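Local coordinates for uncharacterized protein (Pseudomonas aeruginosa UCBPP-PA14, PDB 3FD9) that acts as a transcriptional antiactivator of type III secretion, probably by disrupting ExsA self-association and DNA binding until ExsC counters it, at residues D101-P106 with Q221-L226; E214-L219 with Q237-E242. All blocks are in the same frame, centred on the assembly; numbering follows the deposited sequence.

From the N terminus, helix 96-115 comes first and supplies residues 101-106. The chain then runs out and back through the two long helices 119-147 and 157-189, and on through helix 193-203, before Leu-223 returns to helix 96-115: interaction 1 thus closes a loop of 114 intervening, mostly helical residues. Interaction 2 closes a much shorter one, 17 residues, between 214-219 and 237-242. Because 214-219 precedes 221-226 and 237-242 follows it, the two loops cross. Both use helix 217-223, their centres lie about 9 Å apart, and Trp-102 O packs against Leu-240 CD1. Helices 96-115, 217-223 and 232-241 are thereby tied together.

Interaction 1: residues D101-P106 with Q221-L226; sequences DWVLLP and QPLCRL
Asp-101 OD2, gripped by Gln-97 NE2 through a hydrogen bond and by Arg-31 NE of the second subunit through a salt bridge, sits on the same helix as Val-103 and Leu-104, the two residues that meet Leu-223. The contact itself is apolar. Both methyls of Leu-223 face Val-103 CG1, CD1 and CD2 each lying 4.3 Å from it, and Leu-223 CD2 alone also meets Leu-104 CD2, at 4.4 Å. Val-103 and Leu-223 both point their CB atoms toward the opposite segment, while Leu-104 joins in with a branch methyl alone. In Leu-223, CG is swung roughly opposite the backbone N (chi1 -161°), which carries the isobutyl group out from its helix to bridge a wide gap: Val-103 CA and Leu-223 CA are 9.5 Å apart, and only 89 Å² is buried in all. Neither backbone is regular here. Residues 101-104 make a wider pi-type turn, and at Pro-106 the ring nitrogen cannot bond to the preceding turn, so the helix kinks. On the other side Leu-223 closes its helix; Cys-224 already departs from helical geometry, and Arg-225 N bonds back to Pro-222 O at 3.1 Å. Leu-223 also touches Met-99, and Leu-104 leans on Trp-193, Met-197 and Leu-200 of helix 193-203 and on Phe-209. The contact is therefore a small, buried apolar touch where the C-terminal end of helix 217-223 abuts the flank of helix 96-115, with helix 193-203 packed against the Leu-104 side.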
loop_
_atom_site.group_PDB
_atom_site.type_symbol
_atom_site.label_atom_id
_atom_site.label_comp_id
_atom_site.label_asym_id
_atom_site.label_seq_id
_atom_site.Cartn_x
_atom_site.Cartn_y
_atom_site.Cartn_z
ATOM N N ASP A 101 6.575 -14.773 12.793
ATOM C CA ASP A 101 6.756 -13.333 12.818
ATOM C C ASP A 101 7.092 -12.830 14.201
ATOM O O ASP A 101 7.683 -11.761 14.350
ATOM C CB ASP A 101 5.494 -12.641 12.330
ATOM C CG ASP A 101 5.290 -12.799 10.848
ATOM O OD1 ASP A 101 6.290 -12.706 10.097
ATOM O OD2 ASP A 101 4.128 -13.011 10.436
ATOM N N TRP A 102 6.698 -13.598 15.210
ATOM C CA TRP A 102 6.869 -13.184 16.587
ATOM C C TRP A 102 8.025 -13.893 17.271
ATOM O O TRP A 102 8.538 -13.420 18.273
ATOM C CB TRP A 102 5.568 -13.367 17.375
ATOM C CG TRP A 102 4.747 -12.102 17.439
ATOM C CD1 TRP A 102 4.936 -11.040 18.285
ATOM C CD2 TRP A 102 3.622 -11.760 16.620
ATOM N NE1 TRP A 102 4.000 -10.063 18.037
ATOM C CE2 TRP A 102 3.184 -10.480 17.022
ATOM C CE3 TRP A 102 2.943 -12.410 15.588
ATOM C CZ2 TRP A 102 2.101 -9.844 16.431
ATOM C CZ3 TRP A 102 1.867 -11.772 15.000
ATOM C CH2 TRP A 102 1.456 -10.503 15.424
ATOM N N VAL A 103 8.449 -15.023 16.731
ATOM C CA VAL A 103 9.520 -15.771 17.361
ATOM C C VAL A 103 10.663 -16.035 16.387
ATOM O O VAL A 103 11.710 -15.406 16.470
ATOM C CB VAL A 103 9.016 -17.109 17.940
ATOM C CG1 VAL A 103 10.138 -17.834 18.653
ATOM C CG2 VAL A 103 7.878 -16.869 18.892
ATOM N N LEU A 104 10.456 -16.957 15.457
ATOM C CA LEU A 104 11.548 -17.449 14.631
ATOM C C LEU A 104 12.367 -16.351 13.965
ATOM O O LEU A 104 13.595 -16.363 14.039
ATOM C CB LEU A 104 11.036 -18.440 13.594
ATOM C CG LEU A 104 10.269 -19.649 14.141
ATOM C CD1 LEU A 104 9.954 -20.608 12.996
ATOM C CD2 LEU A 104 11.046 -20.350 15.234
ATOM N N LEU A 105 11.701 -15.401 13.321
ATOM C CA LEU A 105 12.413 -14.331 12.627
ATOM C C LEU A 105 13.149 -13.360 13.564
ATOM O O LEU A 105 14.323 -13.053 13.346
ATOM C CB LEU A 105 11.470 -13.572 11.692
ATOM C CG LEU A 105 11.035 -14.319 10.440
ATOM C CD1 LEU A 105 10.357 -13.362 9.495
ATOM C CD2 LEU A 105 12.219 -14.988 9.749
ATOM N N PRO A 106 12.464 -12.859 14.602
ATOM C CA PRO A 106 13.174 -12.034 15.592
ATOM C C PRO A 106 14.339 -12.791 16.227
ATOM O O PRO A 106 15.465 -12.293 16.291
ATOM C CB PRO A 106 12.106 -11.763 16.647
ATOM C CG PRO A 106 10.809 -11.833 15.883
ATOM C CD PRO A 106 11.019 -12.928 14.871
ATOM N N GLN A 221 13.520 -25.585 24.275
ATOM C CA GLN A 221 12.872 -26.502 25.204
ATOM C C GLN A 221 11.399 -26.132 25.444
ATOM O O GLN A 221 10.509 -26.941 25.170
ATOM C CB GLN A 221 13.675 -26.627 26.506
ATOM C CG GLN A 221 12.842 -26.789 27.775
ATOM C CD GLN A 221 12.273 -28.187 27.948
ATOM O OE1 GLN A 221 12.753 -29.151 27.346
ATOM N NE2 GLN A 221 11.245 -28.303 28.784
ATOM N N PRO A 222 11.130 -24.903 25.921
ATOM C CA PRO A 222 9.741 -24.492 26.153
ATOM C C PRO A 222 8.950 -24.369 24.860
ATOM O O PRO A 222 7.747 -24.602 24.852
ATOM C CB PRO A 222 9.882 -23.101 26.773
ATOM C CG PRO A 222 11.301 -22.994 27.199
ATOM C CD PRO A 222 12.082 -23.837 26.265
ATOM N N LEU A 223 9.617 -23.989 23.778
ATOM C CA LEU A 223 8.922 -23.728 22.526
ATOM C C LEU A 223 8.255 -25.003 22.003
ATOM O O LEU A 223 7.161 -24.962 21.438
ATOM C CB LEU A 223 9.884 -23.144 21.484
ATOM C CG LEU A 223 9.233 -22.410 20.310
ATOM C CD1 LEU A 223 8.520 -21.168 20.794
ATOM C CD2 LEU A 223 10.249 -22.043 19.257
ATOM N N CYS A 224 8.906 -26.137 22.217
ATOM C CA CYS A 224 8.413 -27.407 21.695
ATOM C C CYS A 224 7.434 -28.066 22.640
ATOM O O CYS A 224 7.030 -29.209 22.414
ATOM C CB CYS A 224 9.570 -28.361 21.431
ATOM S SG CYS A 224 10.677 -27.780 20.163
ATOM N N ARG A 225 7.052 -27.352 23.694
ATOM C CA ARG A 225 6.145 -27.913 24.683
ATOM C C ARG A 225 5.005 -26.965 24.955
ATOM O O ARG A 225 4.344 -27.055 25.980
ATOM C CB ARG A 225 6.880 -28.217 25.983
ATOM C CG ARG A 225 8.171 -28.981 25.784
ATOM C CD ARG A 225 8.363 -30.019 26.868
ATOM N NE ARG A 225 7.610 -31.237 26.574
ATOM C CZ ARG A 225 6.489 -31.600 27.193
ATOM N NH1 ARG A 225 5.987 -30.836 28.157
ATOM N NH2 ARG A 225 5.877 -32.729 26.851
ATOM N N LEU A 226 4.776 -26.044 24.037
ATOM C CA LEU A 226 3.753 -25.047 24.267
ATOM C C LEU A 226 2.436 -25.699 24.669
ATOM O O LEU A 226 1.760 -25.234 25.594
ATOM C CB LEU A 226 3.577 -24.170 23.022
ATOM C CG LEU A 226 4.750 -23.220 22.785
ATOM C CD1 LEU A 226 4.588 -22.462 21.493
ATOM C CD2 LEU A 226 4.873 -22.273 23.963
#

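Interaction 2: residues E214-L219 with Q237-E242; sequences EVLECL and QAWLHE
Leu-219 lies over one face of the Trp-239 indole, and that overlap carries the contact. Leu-219 CB stands 3.6 Å from the centroid of the Trp-239 six-membered ring, 14° off the ring normal, a CH-pi contact almost straight above the ring. Two torsions arrange this. Trp-239 throws CG to the far side from the backbone N (chi1 -166°), which sends the indole across to the other helix, and the ring plane stands close to perpendicular to the CA-CB-CG plane (chi2 88°), turning a face to Leu-219. In Leu-219 CG is likewise opposite the backbone N, and the branch folds back along the ring, bringing Leu-219 CD2 to 3.6 Å from Trp-239 CZ3; the two side chains meet at about a right angle. Leu-216 takes the other course, with CG anti to the carbonyl carbon, and reaches in obliquely: its CD2 is 3.7 Å from Trp-239 CH2. At the pyrrole end Cys-218 SG lies 3.9 Å from Trp-239 NE1, an oblique sulfur-aromatic contact. Val-215 O comes to the six-membered ring's edge near its plane, 4.1 Å from Trp-239 CZ2. The backbones come close, Leu-219 CA and Trp-239 CA being 6.3 Å apart. Trp-110 meets the indole edge-to-face, and Arg-243 adds a cation-pi contact besides its NE hydrogen-bonding to Trp-239 O. Helices 217-223 and 232-241 are joined chiefly through one buried tryptophan, by dispersion and weak C-H and sulfur contacts with its pi system, so the fit depends on the shape and orientation of the ring rather than on polar bonds between the segments.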
loop_
_atom_site.group_PDB
_atom_site.type_symbol
_atom_site.label_atom_id
_atom_site.label_comp_id
_atom_site.label_asym_id
_atom_site.label_seq_id
_atom_site.Cartn_x
_atom_site.Cartn_y
_atom_site.Cartn_z
ATOM N N GLU A 214 23.256 -24.438 20.332
ATOM C CA GLU A 214 23.156 -24.727 21.759
ATOM C C GLU A 214 22.689 -23.504 22.535
ATOM O O GLU A 214 22.022 -23.619 23.561
ATOM C CB GLU A 214 24.493 -25.240 22.305
ATOM C CG GLU A 214 24.369 -26.281 23.425
ATOM C CD GLU A 214 24.158 -25.666 24.810
ATOM O OE1 GLU A 214 24.999 -24.843 25.238
ATOM O OE2 GLU A 214 23.160 -26.022 25.480
ATOM N N VAL A 215 23.033 -22.328 22.024
ATOM C CA VAL A 215 22.713 -21.071 22.689
ATOM C C VAL A 215 21.220 -20.730 22.626
ATOM O O VAL A 215 20.774 -19.735 23.189
ATOM C CB VAL A 215 23.511 -19.916 22.066
ATOM C CG1 VAL A 215 22.927 -19.540 20.707
ATOM C CG2 VAL A 215 23.539 -18.706 23.008
ATOM N N LEU A 216 20.446 -21.557 21.936
ATOM C CA LEU A 216 19.020 -21.299 21.792
ATOM C C LEU A 216 18.214 -22.379 22.494
ATOM O O LEU A 216 16.987 -22.398 22.412
ATOM C CB LEU A 216 18.625 -21.220 20.308
ATOM C CG LEU A 216 19.240 -20.106 19.458
ATOM C CD1 LEU A 216 18.854 -20.273 18.006
ATOM C CD2 LEU A 216 18.819 -18.754 19.951
ATOM N N GLU A 217 18.909 -23.265 23.195
ATOM C CA GLU A 217 18.268 -24.383 23.875
ATOM C C GLU A 217 17.182 -23.983 24.875
ATOM O O GLU A 217 16.089 -24.540 24.856
ATOM C CB GLU A 217 19.315 -25.256 24.570
ATOM C CG GLU A 217 20.180 -26.077 23.613
ATOM C CD GLU A 217 19.373 -27.073 22.787
ATOM O OE1 GLU A 217 18.160 -27.234 23.057
ATOM O OE2 GLU A 217 19.954 -27.696 21.866
ATOM N N CYS A 218 17.473 -23.030 25.752
ATOM C CA CYS A 218 16.501 -22.664 26.780
ATOM C C CYS A 218 15.275 -21.957 26.202
ATOM O O CYS A 218 14.237 -21.875 26.850
ATOM C CB CYS A 218 17.146 -21.870 27.928
ATOM S SG CYS A 218 18.669 -21.017 27.497
ATOM N N LEU A 219 15.396 -21.453 24.981
ATOM C CA LEU A 219 14.221 -21.009 24.236
ATOM C C LEU A 219 13.494 -22.194 23.599
ATOM O O LEU A 219 12.266 -22.276 23.643
ATOM C CB LEU A 219 14.601 -20.033 23.132
ATOM C CG LEU A 219 13.451 -19.818 22.145
ATOM C CD1 LEU A 219 12.284 -19.151 22.862
ATOM C CD2 LEU A 219 13.882 -19.014 20.921
ATOM N N GLN A 237 8.093 -16.388 26.525
ATOM C CA GLN A 237 7.847 -14.954 26.648
ATOM C C GLN A 237 9.017 -14.321 27.383
ATOM O O GLN A 237 9.616 -13.370 26.898
ATOM C CB GLN A 237 6.528 -14.675 27.377
ATOM C CG GLN A 237 5.995 -13.260 27.190
ATOM C CD GLN A 237 6.544 -12.289 28.225
ATOM O OE1 GLN A 237 7.197 -12.695 29.191
ATOM N NE2 GLN A 237 6.268 -11.005 28.037
ATOM N N ALA A 238 9.356 -14.881 28.538
ATOM C CA ALA A 238 10.439 -14.367 29.372
ATOM C C ALA A 238 11.771 -14.362 28.634
ATOM O O ALA A 238 12.557 -13.430 28.770
ATOM C CB ALA A 238 10.553 -15.184 30.638
ATOM N N TRP A 239 12.027 -15.415 27.867
ATOM C CA TRP A 239 13.285 -15.534 27.143
ATOM C C TRP A 239 13.420 -14.396 26.146
ATOM O O TRP A 239 14.455 -13.740 26.077
ATOM C CB TRP A 239 13.356 -16.869 26.410
ATOM C CG TRP A 239 14.720 -17.211 25.927
ATOM C CD1 TRP A 239 15.685 -17.871 26.620
ATOM C CD2 TRP A 239 15.275 -16.930 24.636
ATOM N NE1 TRP A 239 16.812 -18.010 25.850
ATOM C CE2 TRP A 239 16.586 -17.444 24.625
ATOM C CE3 TRP A 239 14.795 -16.291 23.489
ATOM C CZ2 TRP A 239 17.421 -17.337 23.521
ATOM C CZ3 TRP A 239 15.629 -16.185 22.391
ATOM C CH2 TRP A 239 16.926 -16.707 22.415
ATOM N N LEU A 240 12.362 -14.167 25.374
ATOM C CA LEU A 240 12.375 -13.150 24.335
ATOM C C LEU A 240 12.509 -11.792 24.976
ATOM O O LEU A 240 13.277 -10.946 24.525
ATOM C CB LEU A 240 11.081 -13.195 23.527
ATOM C CG LEU A 240 10.811 -14.463 22.721
ATOM C CD1 LEU A 240 9.424 -14.401 22.087
ATOM C CD2 LEU A 240 11.877 -14.642 21.669
ATOM N N HIS A 241 11.741 -11.592 26.036
ATOM C CA HIS A 241 11.722 -10.324 26.746
ATOM C C HIS A 241 13.102 -9.917 27.269
ATOM O O HIS A 241 13.552 -8.804 27.040
ATOM C CB HIS A 241 10.719 -10.389 27.894
ATOM C CG HIS A 241 10.368 -9.051 28.456
ATOM N ND1 HIS A 241 10.378 -8.784 29.807
ATOM C CD2 HIS A 241 10.010 -7.897 27.845
ATOM C CE1 HIS A 241 10.036 -7.524 30.005
ATOM N NE2 HIS A 241 9.808 -6.963 28.831
ATOM N N GLU A 242 13.777 -10.822 27.961
ATOM C CA GLU A 242 15.090 -10.526 28.519
ATOM C C GLU A 242 16.116 -10.183 27.455
ATOM O O GLU A 242 17.258 -9.843 27.765
ATOM C CB GLU A 242 15.585 -11.702 29.354
ATOM C CG GLU A 242 15.079 -11.677 30.791
ATOM C CD GLU A 242 14.998 -13.056 31.403
ATOM O OE1 GLU A 242 15.925 -13.870 31.173
ATOM O OE2 GLU A 242 14.006 -13.322 32.117
#